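Acetate kinase (Entamoeba histolytica, PDB 4H0O) is a pyrophosphate-dependent acetate kinase that probably interconverts acetate and acetyl phosphate, with an actin-like ribonuclease H fold. Local coordinates at residues D112-V115 and L116-K120. Sequence-based numbering, arbitrary orientation.
Sequences DEVV and LKELK
Val115 and Leu119, one helical turn apart, run alongside each other, CG1 of Val115 meeting CD1 of Leu119 at 3.7 Å. Their backbones are tied by the helical hydrogen bond from Leu119 N to Val115 O (2.8 Å). On the outer side of the turn Lys117 runs back along Val114. Its CB rests 3.3 Å from Val114 O; CG leaves anti to the backbone N (chi1 169°), and a bend at chi3 (51°) folds the chain so that CE lies close to both Val114 O and Val114 CG1. The tip, NZ, ends 3.6 Å from Val114 CG1 and makes a long, probably weak salt bridge with Glu118 OE2. Lysine suits this exposed place because its flexible chain can follow the valine while the ammonium stays near a carboxylate. Asp112, short enough to fold back on the backbone, accepts from Val115 N through OD1 at 2.7 Å in an almost straight bond (174°), and its own carbonyl takes Leu116 N. Aliphatic Val115, Leu116 and Leu119 suit the inner face, where Leu116 touches Ile137 and Leu119 touches Phe134. An aspartate N-cap thus opens the short amphipathic alpha-helix 113-120, which packs beside helix 129-143.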
ATOM      1  N   ASP B 112     -29.441  -1.077  23.660  1.00 46.01           N
ATOM      2  CA  ASP B 112     -30.182  -0.289  24.644  1.00 53.25           C
ATOM      3  C   ASP B 112     -30.386   1.137  24.129  1.00 57.29           C
ATOM      4  O   ASP B 112     -30.230   1.396  22.935  1.00 56.84           O
ATOM      5  CB  ASP B 112     -29.473  -0.283  26.006  1.00 41.19           C
ATOM      6  CG  ASP B 112     -28.007   0.116  25.910  1.00 58.29           C
ATOM      7  OD1 ASP B 112     -27.636   0.867  24.982  1.00 60.65           O
ATOM      8  OD2 ASP B 112     -27.218  -0.320  26.776  1.00 62.29           O
ATOM      9  N   GLU B 113     -30.720   2.058  25.030  1.00 57.62           N
ATOM     10  CA  GLU B 113     -30.945   3.452  24.652  1.00 57.06           C
ATOM     11  C   GLU B 113     -29.642   4.156  24.262  1.00 53.67           C
ATOM     12  O   GLU B 113     -29.616   4.959  23.327  1.00 51.75           O
ATOM     13  CB  GLU B 113     -31.635   4.214  25.786  1.00 61.63           C
ATOM     14  CG  GLU B 113     -32.126   5.604  25.399  1.00 74.97           C
ATOM     15  CD  GLU B 113     -33.244   5.567  24.369  1.00 95.41           C
ATOM     16  OE1 GLU B 113     -33.980   4.557  24.315  1.00 86.39           O
ATOM     17  OE2 GLU B 113     -33.385   6.550  23.609  1.00100.52           O
ATOM     18  N   VAL B 114     -28.568   3.850  24.985  1.00 47.38           N
ATOM     19  CA  VAL B 114     -27.253   4.418  24.691  1.00 58.88           C
ATOM     20  C   VAL B 114     -26.743   3.950  23.326  1.00 50.39           C
ATOM     21  O   VAL B 114     -26.320   4.763  22.500  1.00 43.63           O
ATOM     22  CB  VAL B 114     -26.220   4.055  25.780  1.00 54.89           C
ATOM     23  CG1 VAL B 114     -24.848   4.605  25.423  1.00 52.53           C
ATOM     24  CG2 VAL B 114     -26.665   4.585  27.133  1.00 46.61           C
ATOM     25  N   VAL B 115     -26.790   2.637  23.103  1.00 42.38           N
ATOM     26  CA  VAL B 115     -26.383   2.036  21.834  1.00 49.69           C
ATOM     27  C   VAL B 115     -27.124   2.650  20.640  1.00 48.80           C
ATOM     28  O   VAL B 115     -26.504   3.031  19.644  1.00 42.99           O
ATOM     29  CB  VAL B 115     -26.575   0.499  21.853  1.00 46.24           C
ATOM     30  CG1 VAL B 115     -26.496  -0.074  20.455  1.00 38.88           C
ATOM     31  CG2 VAL B 115     -25.534  -0.161  22.748  1.00 38.58           C
ATOM     32  N   LEU B 116     -28.446   2.755  20.751  1.00 42.89           N
ATOM     33  CA  LEU B 116     -29.264   3.371  19.706  1.00 47.35           C
ATOM     34  C   LEU B 116     -28.836   4.812  19.422  1.00 45.78           C
ATOM     35  O   LEU B 116     -28.769   5.236  18.266  1.00 46.77           O
ATOM     36  CB  LEU B 116     -30.747   3.324  20.083  1.00 44.88           C
ATOM     37  CG  LEU B 116     -31.469   1.993  19.871  1.00 49.21           C
ATOM     38  CD1 LEU B 116     -32.834   1.997  20.546  1.00 44.40           C
ATOM     39  CD2 LEU B 116     -31.612   1.697  18.383  1.00 38.37           C
ATOM     40  N   LYS B 117     -28.543   5.555  20.484  1.00 43.82           N
ATOM     41  CA  LYS B 117     -28.078   6.934  20.363  1.00 45.58           C
ATOM     42  C   LYS B 117     -26.726   7.001  19.647  1.00 50.59           C
ATOM     43  O   LYS B 117     -26.501   7.876  18.807  1.00 48.11           O
ATOM     44  CB  LYS B 117     -27.979   7.570  21.753  1.00 50.90           C
ATOM     45  CG  LYS B 117     -27.259   8.908  21.799  1.00 59.21           C
ATOM     46  CD  LYS B 117     -26.660   9.145  23.180  1.00 73.93           C
ATOM     47  CE  LYS B 117     -25.824   7.946  23.620  1.00 68.01           C
ATOM     48  NZ  LYS B 117     -25.219   8.113  24.973  1.00 75.97           N
ATOM     49  N   GLU B 118     -25.836   6.068  19.973  1.00 41.30           N
ATOM     50  CA  GLU B 118     -24.506   6.033  19.373  1.00 45.22           C
ATOM     51  C   GLU B 118     -24.535   5.536  17.927  1.00 43.43           C
ATOM     52  O   GLU B 118     -23.756   5.996  17.094  1.00 47.89           O
ATOM     53  CB  GLU B 118     -23.549   5.185  20.217  1.00 48.94           C
ATOM     54  CG  GLU B 118     -23.192   5.790  21.573  1.00 51.83           C
ATOM     55  CD  GLU B 118     -22.325   7.035  21.462  1.00 54.26           C
ATOM     56  OE1 GLU B 118     -21.741   7.271  20.383  1.00 54.21           O
ATOM     57  OE2 GLU B 118     -22.225   7.779  22.460  1.00 65.84           O
ATOM     58  N   LEU B 119     -25.434   4.599  17.636  1.00 39.42           N
ATOM     59  CA  LEU B 119     -25.625   4.114  16.270  1.00 44.80           C
ATOM     60  C   LEU B 119     -26.118   5.239  15.358  1.00 44.63           C
ATOM     61  O   LEU B 119     -25.718   5.335  14.193  1.00 38.59           O
ATOM     62  CB  LEU B 119     -26.615   2.945  16.242  1.00 33.67           C
ATOM     63  CG  LEU B 119     -26.145   1.599  16.802  1.00 35.78           C
ATOM     64  CD1 LEU B 119     -27.301   0.607  16.892  1.00 30.23           C
ATOM     65  CD2 LEU B 119     -25.024   1.027  15.948  1.00 35.38           C
ATOM     66  N   LYS B 120     -26.983   6.088  15.903  1.00 46.14           N
ATOM     67  CA  LYS B 120     -27.550   7.220  15.176  1.00 45.56           C
ATOM     68  C   LYS B 120     -26.474   8.192  14.694  1.00 41.36           C
ATOM     69  O   LYS B 120     -26.580   8.757  13.605  1.00 47.07           O
ATOM     70  CB  LYS B 120     -28.558   7.950  16.066  1.00 55.75           C
ATOM     71  CG  LYS B 120     -29.229   9.155  15.427  1.00 54.19           C
ATOM     72  CD  LYS B 120     -30.172   8.746  14.307  1.00 55.58           C
ATOM     73  CE  LYS B 120     -31.043   9.918  13.865  1.00 78.04           C
ATOM     74  NZ  LYS B 120     -30.244  11.109  13.455  1.00 70.48           N
TER